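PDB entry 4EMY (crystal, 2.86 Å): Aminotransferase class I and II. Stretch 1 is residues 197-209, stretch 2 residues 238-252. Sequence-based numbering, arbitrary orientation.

Stretch 1, residues 197-209: SDEEWDEVITFLK
Stretch 2 (238-252) RKFFEKFSNLPRNLF

An α-helix packs lengthwise against a 3-10 segment and the loop after it through a largely apolar, aromatic-centred contact, edged by a salt bridge and burying 679 Å² in total. The helix, 198-209 (phi/psi near -65/-40), is capped by Ser 197 (p), whose OG accepts from Glu 200 N at 3.2 Å; the 3-10 segment, 239-244, is mostly near -65/-20. The chains run the same way, nearest CA pairs being Asp 198-Phe 240 (5.7 Å), Asp 202-Lys 243 (7.0 Å) and Lys 209-Pro 248 (7.1 Å). Trp 201 (-96°, 119°) and Phe 240 (86°, 95°) have CA-to-CB bonds pointing toward the other stretch; the Trp 201 five-membered ring and Phe 240 form an offset stack, centroids 4.1 Å apart, planes at 10°. Phe 244 (m, -33°) starts away, but its ring edge meets the Trp 201 face at 88°, and its CE1 lies 3.8 Å from Ile 205 CG2 (57°, 100°); flat rings and a branched aliphatic fill the buried centre. Asp 198 OD1 (m) lies 3.6 Å from Phe 240 CB. Lys 243 (-83°, 127°, t, p) crosses obliquely back toward the helix start, methylenes against the helix, CE 3.1 Å from Asp 198 O; its NZ donates a weak hydrogen bond to Asp 202 OD2 (chi1 -110°) at 3.3 Å, within the salt bridge. A type I turn from Pro 248 ends at strand residue Leu 251 (t, p), CD2 4.0 Å from Leu 208 CB. Extended Lys 209 (mttt) lays methylene CE 3.8 Å from Leu 247 CD1.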

# COMPACT_ATOMS: atom_id res chain seq x y z
N SER A 197 -10.78 22.16 20.50
CA SER A 197 -10.25 23.52 20.54
C SER A 197 -8.79 23.51 20.97
O SER A 197 -8.27 22.47 21.38
CB SER A 197 -11.09 24.38 21.48
OG SER A 197 -10.88 24.01 22.82
N ASP A 198 -8.12 24.65 20.87
CA ASP A 198 -6.72 24.75 21.27
C ASP A 198 -6.52 24.41 22.75
O ASP A 198 -5.61 23.64 23.09
CB ASP A 198 -6.14 26.12 20.91
CG ASP A 198 -5.89 26.28 19.41
OD1 ASP A 198 -5.83 25.25 18.70
OD2 ASP A 198 -5.75 27.44 18.95
N GLU A 199 -7.38 24.94 23.62
CA GLU A 199 -7.27 24.64 25.06
C GLU A 199 -7.71 23.22 25.40
O GLU A 199 -7.26 22.65 26.40
CB GLU A 199 -7.99 25.67 25.94
CG GLU A 199 -9.29 26.21 25.38
CD GLU A 199 -9.10 27.44 24.52
OE1 GLU A 199 -8.51 28.44 25.03
OE2 GLU A 199 -9.54 27.42 23.35
N GLU A 200 -8.58 22.63 24.58
CA GLU A 200 -8.93 21.23 24.76
C GLU A 200 -7.72 20.33 24.48
O GLU A 200 -7.46 19.38 25.22
CB GLU A 200 -10.14 20.84 23.91
CG GLU A 200 -11.40 21.53 24.39
CD GLU A 200 -12.67 20.97 23.79
OE1 GLU A 200 -12.65 20.60 22.60
OE2 GLU A 200 -13.68 20.91 24.51
N TRP A 201 -6.99 20.66 23.41
CA TRP A 201 -5.72 20.00 23.09
C TRP A 201 -4.73 20.17 24.21
O TRP A 201 -4.04 19.21 24.57
CB TRP A 201 -5.12 20.55 21.80
CG TRP A 201 -5.44 19.73 20.57
CD1 TRP A 201 -6.13 20.15 19.44
CD2 TRP A 201 -5.09 18.33 20.31
NE1 TRP A 201 -6.24 19.13 18.53
CE2 TRP A 201 -5.63 18.01 18.98
CE3 TRP A 201 -4.42 17.34 21.02
CZ2 TRP A 201 -5.49 16.76 18.41
CZ3 TRP A 201 -4.28 16.07 20.42
CH2 TRP A 201 -4.80 15.79 19.15
N ASP A 202 -4.66 21.38 24.76
CA ASP A 202 -3.85 21.66 25.94
C ASP A 202 -4.20 20.73 27.08
O ASP A 202 -3.32 20.12 27.67
CB ASP A 202 -3.99 23.12 26.37
CG ASP A 202 -2.72 23.94 26.14
OD1 ASP A 202 -1.59 23.39 26.26
OD2 ASP A 202 -2.85 25.15 25.86
N GLU A 203 -5.50 20.60 27.38
CA GLU A 203 -5.97 19.70 28.42
C GLU A 203 -5.49 18.27 28.17
O GLU A 203 -5.16 17.54 29.11
CB GLU A 203 -7.50 19.76 28.55
CG GLU A 203 -8.01 20.94 29.37
CD GLU A 203 -9.53 21.03 29.41
OE1 GLU A 203 -10.17 21.11 28.32
OE2 GLU A 203 -10.09 21.04 30.53
N VAL A 204 -5.42 17.89 26.90
CA VAL A 204 -4.97 16.56 26.52
C VAL A 204 -3.46 16.39 26.68
O VAL A 204 -3.02 15.47 27.38
CB VAL A 204 -5.41 16.19 25.09
CG1 VAL A 204 -4.77 14.88 24.64
CG2 VAL A 204 -6.93 16.09 25.03
N ILE A 205 -2.66 17.25 26.05
CA ILE A 205 -1.20 17.09 26.11
C ILE A 205 -0.67 17.21 27.54
O ILE A 205 0.26 16.51 27.91
CB ILE A 205 -0.41 18.00 25.14
CG1 ILE A 205 -0.73 19.49 25.38
CG2 ILE A 205 -0.70 17.63 23.70
CD1 ILE A 205 0.31 20.26 26.19
N THR A 206 -1.29 18.09 28.32
CA THR A 206 -0.90 18.33 29.71
C THR A 206 -1.18 17.09 30.55
O THR A 206 -0.44 16.78 31.49
CB THR A 206 -1.65 19.55 30.29
OG1 THR A 206 -1.54 20.65 29.38
CG2 THR A 206 -1.06 19.96 31.63
N PHE A 207 -2.24 16.37 30.20
CA PHE A 207 -2.60 15.16 30.92
C PHE A 207 -1.66 14.00 30.58
O PHE A 207 -1.21 13.29 31.47
CB PHE A 207 -4.05 14.77 30.64
CG PHE A 207 -4.49 13.55 31.38
CD1 PHE A 207 -4.69 13.58 32.75
CD2 PHE A 207 -4.70 12.36 30.69
CE1 PHE A 207 -5.10 12.45 33.44
CE2 PHE A 207 -5.10 11.22 31.37
CZ PHE A 207 -5.30 11.27 32.75
N LEU A 208 -1.37 13.83 29.29
CA LEU A 208 -0.46 12.77 28.84
C LEU A 208 0.98 13.02 29.29
O LEU A 208 1.76 12.08 29.41
CB LEU A 208 -0.54 12.58 27.32
CG LEU A 208 -1.86 12.14 26.68
CD1 LEU A 208 -1.81 12.36 25.17
CD2 LEU A 208 -2.22 10.70 27.00
N LYS A 209 1.32 14.29 29.53
CA LYS A 209 2.59 14.65 30.14
C LYS A 209 2.67 14.14 31.57
O LYS A 209 3.73 13.69 32.01
CB LYS A 209 2.79 16.17 30.14
CG LYS A 209 3.42 16.74 28.89
CD LYS A 209 3.65 18.24 29.06
CE LYS A 209 3.92 18.93 27.73
NZ LYS A 209 4.02 20.41 27.85
N ARG A 238 -3.97 24.93 12.34
CA ARG A 238 -2.64 24.34 12.50
C ARG A 238 -1.96 24.74 13.81
O ARG A 238 -1.03 24.07 14.26
CB ARG A 238 -1.74 24.74 11.33
CG ARG A 238 -1.98 23.94 10.06
CD ARG A 238 -1.09 24.45 8.94
NE ARG A 238 -1.05 23.55 7.80
CZ ARG A 238 -1.94 23.54 6.82
NH1 ARG A 238 -2.96 24.39 6.83
NH2 ARG A 238 -1.82 22.67 5.82
N LYS A 239 -2.44 25.83 14.41
CA LYS A 239 -1.83 26.39 15.62
C LYS A 239 -1.55 25.34 16.71
O LYS A 239 -0.55 25.44 17.42
CB LYS A 239 -2.69 27.52 16.19
CG LYS A 239 -2.06 28.27 17.35
CD LYS A 239 -2.94 29.40 17.87
CE LYS A 239 -2.73 30.69 17.08
NZ LYS A 239 -3.79 31.68 17.38
N PHE A 240 -2.42 24.34 16.81
CA PHE A 240 -2.32 23.34 17.88
C PHE A 240 -1.08 22.46 17.78
O PHE A 240 -0.70 21.83 18.76
CB PHE A 240 -3.60 22.50 17.98
CG PHE A 240 -3.63 21.31 17.06
CD1 PHE A 240 -3.23 20.05 17.52
CD2 PHE A 240 -4.07 21.43 15.75
CE1 PHE A 240 -3.26 18.94 16.68
CE2 PHE A 240 -4.10 20.33 14.90
CZ PHE A 240 -3.70 19.08 15.37
N PHE A 241 -0.45 22.42 16.61
CA PHE A 241 0.74 21.58 16.40
C PHE A 241 1.91 21.97 17.31
O PHE A 241 2.73 21.12 17.63
CB PHE A 241 1.18 21.59 14.94
CG PHE A 241 0.31 20.75 14.03
CD1 PHE A 241 0.13 19.39 14.28
CD2 PHE A 241 -0.32 21.32 12.93
CE1 PHE A 241 -0.67 18.63 13.44
CE2 PHE A 241 -1.12 20.56 12.09
CZ PHE A 241 -1.29 19.21 12.35
N GLU A 242 1.96 23.23 17.71
CA GLU A 242 3.02 23.75 18.59
C GLU A 242 2.99 23.12 19.99
O GLU A 242 4.02 23.07 20.67
CB GLU A 242 2.96 25.28 18.70
CG GLU A 242 3.28 26.00 17.39
CD GLU A 242 3.74 27.45 17.58
OE1 GLU A 242 3.00 28.26 18.19
OE2 GLU A 242 4.83 27.79 17.09
N LYS A 243 1.83 22.61 20.39
CA LYS A 243 1.67 21.92 21.67
C LYS A 243 2.45 20.60 21.75
O LYS A 243 2.54 20.00 22.82
CB LYS A 243 0.18 21.67 21.93
CG LYS A 243 -0.54 22.86 22.54
CD LYS A 243 -1.78 23.23 21.74
CE LYS A 243 -2.62 24.28 22.47
NZ LYS A 243 -1.89 25.55 22.70
N PHE A 244 3.01 20.18 20.63
CA PHE A 244 3.76 18.93 20.57
C PHE A 244 5.26 19.12 20.76
O PHE A 244 6.02 18.15 20.71
CB PHE A 244 3.46 18.17 19.27
CG PHE A 244 2.00 17.80 19.09
CD1 PHE A 244 1.20 17.49 20.18
CD2 PHE A 244 1.45 17.73 17.82
CE1 PHE A 244 -0.13 17.16 20.01
CE2 PHE A 244 0.11 17.38 17.64
CZ PHE A 244 -0.67 17.10 18.74
N SER A 245 5.68 20.36 20.98
CA SER A 245 7.09 20.68 21.23
C SER A 245 7.57 20.16 22.58
O SER A 245 6.83 20.19 23.55
CB SER A 245 7.32 22.19 21.18
OG SER A 245 6.83 22.74 19.97
N ASN A 246 8.81 19.67 22.61
CA ASN A 246 9.50 19.31 23.86
C ASN A 246 8.71 18.41 24.80
O ASN A 246 8.58 18.69 25.99
CB ASN A 246 9.99 20.57 24.58
CG ASN A 246 10.86 21.43 23.69
OD1 ASN A 246 10.49 22.57 23.35
ND2 ASN A 246 12.00 20.89 23.28
N LEU A 247 8.17 17.34 24.24
CA LEU A 247 7.43 16.35 25.00
C LEU A 247 8.40 15.31 25.53
O LEU A 247 9.41 15.04 24.88
CB LEU A 247 6.37 15.69 24.12
CG LEU A 247 4.92 16.17 24.21
CD1 LEU A 247 4.77 17.68 24.26
CD2 LEU A 247 4.12 15.60 23.05
N PRO A 248 8.12 14.74 26.72
CA PRO A 248 9.04 13.76 27.30
C PRO A 248 9.35 12.59 26.36
O PRO A 248 8.48 12.13 25.62
CB PRO A 248 8.31 13.26 28.56
CG PRO A 248 6.94 13.85 28.50
CD PRO A 248 7.02 15.06 27.64
N ARG A 249 10.60 12.14 26.39
CA ARG A 249 11.09 11.01 25.61
C ARG A 249 10.04 9.91 25.37
O ARG A 249 9.89 9.42 24.25
CB ARG A 249 12.36 10.45 26.28
CG ARG A 249 12.92 9.16 25.70
CD ARG A 249 14.38 8.95 26.07
NE ARG A 249 15.28 9.84 25.32
CZ ARG A 249 15.99 10.83 25.84
NH1 ARG A 249 15.96 11.09 27.15
NH2 ARG A 249 16.76 11.57 25.05
N ASN A 250 9.31 9.56 26.43
CA ASN A 250 8.33 8.47 26.38
C ASN A 250 6.92 8.85 25.89
O ASN A 250 5.98 8.05 25.98
CB ASN A 250 8.24 7.77 27.74
CG ASN A 250 7.82 8.71 28.85
OD1 ASN A 250 8.28 9.85 28.93
ND2 ASN A 250 6.95 8.23 29.72
N LEU A 251 6.77 10.07 25.37
CA LEU A 251 5.51 10.50 24.78
C LEU A 251 5.72 10.82 23.31
O LEU A 251 6.03 11.96 22.94
CB LEU A 251 4.91 11.69 25.53
CG LEU A 251 3.52 12.19 25.12
CD1 LEU A 251 2.47 11.09 25.20
CD2 LEU A 251 3.10 13.37 25.99
N PHE A 252 5.56 9.81 22.47
CA PHE A 252 5.77 9.96 21.04
C PHE A 252 4.49 10.43 20.35
O PHE A 252 3.39 10.20 20.85
CB PHE A 252 6.29 8.64 20.44
CG PHE A 252 6.81 8.76 19.04
CD1 PHE A 252 7.77 9.72 18.71
CD2 PHE A 252 6.35 7.91 18.04
CE1 PHE A 252 8.24 9.83 17.42
CE2 PHE A 252 6.83 8.01 16.74
CZ PHE A 252 7.78 8.97 16.43